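Local atomic coordinates of gluconokinase (Sinorhizobium meliloti, PDB entry 3T61), a protein that probably catalyses the ATP-dependent phosphorylation of D-gluconate to 6-phospho-D-gluconate. Residues M24-S29 / E146-P151; S122-R127 / S139-Q144. All blocks are in the same frame, centred on the assembly; numbering follows the deposited sequence.

Contact 1: residues M24-S29 / E146-P151. With PO4 (phosphate ion), chain C.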
# COMPACT_ATOMS: atom_id res chain seq x y z
N MSE A 24 4.06 -5.92 -16.20
CA MSE A 24 2.68 -5.60 -15.86
C MSE A 24 1.80 -6.83 -15.63
O MSE A 24 2.26 -7.96 -15.72
CB MSE A 24 2.06 -4.74 -16.97
CG MSE A 24 1.90 -5.51 -18.28
SE MSE A 24 1.05 -4.51 -19.65
CE MSE A 24 -0.74 -4.68 -18.96
N GLY A 25 0.53 -6.58 -15.34
CA GLY A 25 -0.40 -7.66 -15.07
C GLY A 25 -1.14 -7.34 -13.78
O GLY A 25 -0.65 -6.53 -12.98
N VAL A 26 -2.30 -7.97 -13.57
CA VAL A 26 -3.11 -7.73 -12.38
C VAL A 26 -2.39 -8.09 -11.09
O VAL A 26 -1.37 -8.78 -11.10
CB VAL A 26 -4.46 -8.51 -12.40
CG1 VAL A 26 -5.30 -8.08 -13.60
CG2 VAL A 26 -4.21 -10.02 -12.41
N SER A 27 -2.94 -7.61 -9.97
CA SER A 27 -2.37 -7.87 -8.67
C SER A 27 -2.32 -9.38 -8.43
O SER A 27 -3.28 -10.08 -8.72
CB SER A 27 -3.20 -7.20 -7.58
OG SER A 27 -2.36 -6.79 -6.50
N GLY A 28 -1.18 -9.85 -7.93
CA GLY A 28 -1.01 -11.27 -7.67
C GLY A 28 -0.51 -12.11 -8.83
O GLY A 28 -0.37 -13.33 -8.71
N SER A 29 -0.24 -11.47 -9.97
CA SER A 29 0.24 -12.19 -11.15
C SER A 29 1.72 -12.54 -11.05
O SER A 29 2.22 -13.39 -11.79
CB SER A 29 -0.02 -11.37 -12.41
OG SER A 29 0.62 -10.10 -12.33
N GLU A 146 -11.51 -6.95 -14.74
CA GLU A 146 -12.45 -6.16 -15.54
C GLU A 146 -11.75 -4.87 -15.99
O GLU A 146 -12.00 -4.36 -17.07
CB GLU A 146 -13.69 -5.79 -14.73
CG GLU A 146 -14.43 -6.98 -14.15
CD GLU A 146 -15.65 -6.59 -13.33
OE1 GLU A 146 -15.52 -5.72 -12.43
OE2 GLU A 146 -16.73 -7.15 -13.58
N THR A 147 -10.86 -4.36 -15.15
CA THR A 147 -10.15 -3.13 -15.47
C THR A 147 -9.04 -3.37 -16.50
O THR A 147 -8.72 -2.48 -17.30
CB THR A 147 -9.54 -2.50 -14.20
OG1 THR A 147 -10.60 -2.24 -13.26
CG2 THR A 147 -8.82 -1.20 -14.52
N LEU A 148 -8.47 -4.57 -16.50
CA LEU A 148 -7.40 -4.91 -17.44
C LEU A 148 -7.81 -4.81 -18.90
O LEU A 148 -8.80 -5.40 -19.34
CB LEU A 148 -6.87 -6.33 -17.18
CG LEU A 148 -5.87 -6.85 -18.22
CD1 LEU A 148 -4.57 -6.07 -18.15
CD2 LEU A 148 -5.60 -8.32 -18.00
N GLU A 149 -7.03 -4.04 -19.65
CA GLU A 149 -7.25 -3.88 -21.08
C GLU A 149 -6.05 -4.61 -21.69
O GLU A 149 -4.92 -4.15 -21.57
CB GLU A 149 -7.24 -2.40 -21.46
CG GLU A 149 -8.53 -1.69 -21.11
CD GLU A 149 -8.38 -0.18 -21.09
OE1 GLU A 149 -7.63 0.37 -21.92
OE2 GLU A 149 -9.03 0.46 -20.25
N ASP A 150 -6.32 -5.76 -22.31
CA ASP A 150 -5.28 -6.58 -22.90
C ASP A 150 -4.30 -5.80 -23.77
O ASP A 150 -4.68 -5.16 -24.75
CB ASP A 150 -5.89 -7.71 -23.73
CG ASP A 150 -4.90 -8.83 -24.00
OD1 ASP A 150 -3.85 -8.55 -24.62
OD2 ASP A 150 -5.16 -9.97 -23.59
N PRO A 151 -3.00 -5.85 -23.42
CA PRO A 151 -1.95 -5.14 -24.15
C PRO A 151 -1.43 -5.83 -25.41
O PRO A 151 -0.76 -5.20 -26.22
CB PRO A 151 -0.85 -5.00 -23.11
CG PRO A 151 -0.96 -6.33 -22.39
CD PRO A 151 -2.46 -6.49 -22.20
P PO4 C . 2.27 -9.00 -7.90
O1 PO4 C . 3.82 -8.60 -7.49
O2 PO4 C . 1.93 -8.70 -9.46
O3 PO4 C . 2.18 -10.55 -7.69
O4 PO4 C . 1.15 -8.20 -7.06
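Pro151 meets the selenomethionine at position 24 with the CB-CG-CD side of its puckered pyrrolidine ring, the side turned from its own backbone. The terminal methyl CE of Met24 lies 3.8 Å from Pro151 CG, and SE of Met24 stands 3.9 Å from the same CG, so both end atoms bear on one ring carbon. Phe116 of strand 113-118 also packs against Pro151. A bend at the last torsion of Met24 (chi3 -77°) turns CE toward Leu148 as well, whose CD1 it approaches to 4.2 Å. Farther along the loop, Val26 CG1 rests 4.3 Å from Leu148 CB. No hydrogen bond joins the two segments; the contact is wholly apolar.

The flat group of the turn is the peptide carbonyl of Val26. Ser29 OG reaches Val26 O at 2.7 Å, in the carbonyl plane and with a C=O...donor angle of 153°, while Ser29 N binds Val26 O at 3.1 Å and closes a type II beta turn. Two donors thus grip one oxygen. If Ser29 were an alanine, Val26 O would lose its hydroxyl donor, and the turn would probably be held less firmly, by the backbone bond alone. Gly25 lies close to this hydroxyl: a beta carbon there would come within 2.9 Å of Ser29 OG, and its backbone angles also call for glycine.

Within the same turn, Gly28 N donates to O4 of the phosphate at 3.0 Å with a nearly straight N-H...O angle of 169°. Gly30 N, Lys31 NZ and Ser32 OG complete the grip on this ion, which probably came from the crystallisation liquor. The strand-loop-helix geometry, the glycines and the anion-binding amides are consistent with a Walker A P-loop, as expected of an ATP-binding kinase.

Contact 2: residues S122-R127 / S139-Q144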
# COMPACT_ATOMS: atom_id res chain seq x y z
N SER A 122 -9.19 -18.06 -12.13
CA SER A 122 -8.97 -19.30 -11.39
C SER A 122 -7.49 -19.59 -11.14
O SER A 122 -7.09 -19.89 -10.02
CB SER A 122 -9.59 -20.49 -12.14
OG SER A 122 -10.94 -20.21 -12.48
N VAL A 123 -6.69 -19.51 -12.20
CA VAL A 123 -5.26 -19.78 -12.06
C VAL A 123 -4.60 -18.74 -11.18
O VAL A 123 -3.78 -19.07 -10.33
CB VAL A 123 -4.57 -19.81 -13.44
CG1 VAL A 123 -3.07 -19.90 -13.26
CG2 VAL A 123 -5.07 -21.01 -14.24
N LEU A 124 -4.95 -17.47 -11.40
CA LEU A 124 -4.40 -16.39 -10.60
C LEU A 124 -4.71 -16.61 -9.12
O LEU A 124 -3.82 -16.56 -8.28
CB LEU A 124 -4.96 -15.04 -11.07
CG LEU A 124 -4.43 -14.55 -12.42
CD1 LEU A 124 -5.33 -13.47 -12.97
CD2 LEU A 124 -3.00 -14.06 -12.26
N ALA A 125 -5.99 -16.86 -8.80
CA ALA A 125 -6.38 -17.07 -7.41
C ALA A 125 -5.64 -18.25 -6.77
O ALA A 125 -5.14 -18.16 -5.65
CB ALA A 125 -7.88 -17.30 -7.31
N GLU A 126 -5.57 -19.36 -7.50
CA GLU A 126 -4.91 -20.55 -7.02
C GLU A 126 -3.43 -20.31 -6.75
O GLU A 126 -2.90 -20.73 -5.72
CB GLU A 126 -5.08 -21.68 -8.03
CG GLU A 126 -4.67 -23.07 -7.55
CD GLU A 126 -3.16 -23.23 -7.35
OE1 GLU A 126 -2.39 -22.72 -8.19
OE2 GLU A 126 -2.76 -23.88 -6.35
N ARG A 127 -2.76 -19.62 -7.66
CA ARG A 127 -1.33 -19.36 -7.50
C ARG A 127 -1.02 -18.56 -6.23
O ARG A 127 -0.03 -18.82 -5.54
CB ARG A 127 -0.77 -18.64 -8.72
CG ARG A 127 -0.84 -19.44 -10.02
CD ARG A 127 -0.15 -18.72 -11.18
NE ARG A 127 1.31 -18.86 -11.17
CZ ARG A 127 2.17 -17.86 -11.01
NH1 ARG A 127 1.74 -16.61 -10.84
NH2 ARG A 127 3.48 -18.10 -11.04
N SER A 139 -13.50 -10.19 -4.94
CA SER A 139 -13.88 -8.89 -5.46
C SER A 139 -12.67 -8.15 -6.02
O SER A 139 -12.74 -7.58 -7.10
CB SER A 139 -14.57 -8.05 -4.36
OG SER A 139 -13.78 -7.97 -3.18
N LEU A 140 -11.55 -8.17 -5.30
CA LEU A 140 -10.34 -7.49 -5.76
C LEU A 140 -9.86 -8.01 -7.10
O LEU A 140 -9.65 -7.24 -8.04
CB LEU A 140 -9.20 -7.65 -4.74
CG LEU A 140 -9.31 -6.87 -3.43
CD1 LEU A 140 -8.11 -7.20 -2.53
CD2 LEU A 140 -9.38 -5.37 -3.72
N LEU A 141 -9.70 -9.33 -7.20
CA LEU A 141 -9.24 -9.96 -8.43
C LEU A 141 -10.16 -9.71 -9.62
O LEU A 141 -9.69 -9.38 -10.71
CB LEU A 141 -9.05 -11.46 -8.22
CG LEU A 141 -8.48 -12.25 -9.40
CD1 LEU A 141 -7.17 -11.62 -9.89
CD2 LEU A 141 -8.26 -13.70 -8.98
N GLN A 142 -11.47 -9.84 -9.42
CA GLN A 142 -12.40 -9.63 -10.53
C GLN A 142 -12.35 -8.20 -11.04
O GLN A 142 -12.37 -7.95 -12.24
CB GLN A 142 -13.81 -10.02 -10.09
CG GLN A 142 -13.85 -11.46 -9.58
CD GLN A 142 -15.24 -11.99 -9.34
OE1 GLN A 142 -16.04 -11.39 -8.62
NE2 GLN A 142 -15.54 -13.13 -9.95
N THR A 143 -12.26 -7.24 -10.12
CA THR A 143 -12.19 -5.84 -10.50
C THR A 143 -10.91 -5.57 -11.30
O THR A 143 -10.92 -4.79 -12.26
CB THR A 143 -12.26 -4.95 -9.25
OG1 THR A 143 -13.57 -5.06 -8.68
CG2 THR A 143 -12.00 -3.50 -9.61
N GLN A 144 -9.81 -6.20 -10.90
CA GLN A 144 -8.53 -6.05 -11.60
C GLN A 144 -8.73 -6.53 -13.04
O GLN A 144 -8.40 -5.84 -14.01
CB GLN A 144 -7.44 -6.92 -10.97
CG GLN A 144 -6.89 -6.45 -9.63
CD GLN A 144 -5.96 -5.26 -9.76
OE1 GLN A 144 -6.36 -4.12 -9.54
NE2 GLN A 144 -4.72 -5.52 -10.12
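Leu141 reaches from helix 138-147 to helix 121-132 and fills most of the contact. Its CB points at the facing helix, and with CG opposite the backbone N (chi1 -176°) the side chain extends to place its two methyls on different neighbours. CD1 meets CD1 of Leu124 at 4.0 Å, the two leucines crossing at a slant. CD2 takes the other branch: it lies 3.9 Å from the backbone Ala125 N and also touches the beta carbons of Ala125 and Leu124. The small side chain of Ala125 lets that methyl come close to the helix backbone, where the CA atoms of Ala125 and Leu141 are 7.7 Å apart.

Within helix 138-147, Ser139 O accepts from both Thr143 N and Thr143 OG1, which approach from opposite faces of its carbonyl plane; the hydroxyl is tilted 32° from that plane. Beside the apolar contact, Gln142 NE2 bonds to Glu121 OE1.

Between the two segments themselves no hydrogen bond or ion pair forms. Their association therefore rests on van der Waals fit and the burial of Leu124 and Leu141; a directional link between the helices comes from the Gln142-Glu121 bond, whose acceptor lies just before 122-127.

Overall arrangement
From the N terminus, strand 21-24 of the central parallel sheet runs into the loop of contact 1, whose partner lies 117 residues on, at the end of helix 138-147 and just beyond it. Contact 2 falls within that loop and closes a short one, from helix 121-132 to helix 138-147. The contacts are nested and do not cross. Their centres are 10 Å apart, and they meet, among other places, where Val26 CG2 touches Leu124 CD1 at 3.7 Å. Both draw on helix 138-147 or the chain leaving it: the helix packs on helix 121-132, the residues after it on the start of the phosphate-binding loop. Both also reach the second subunit, through Ser27 and through Ser139 and Leu140.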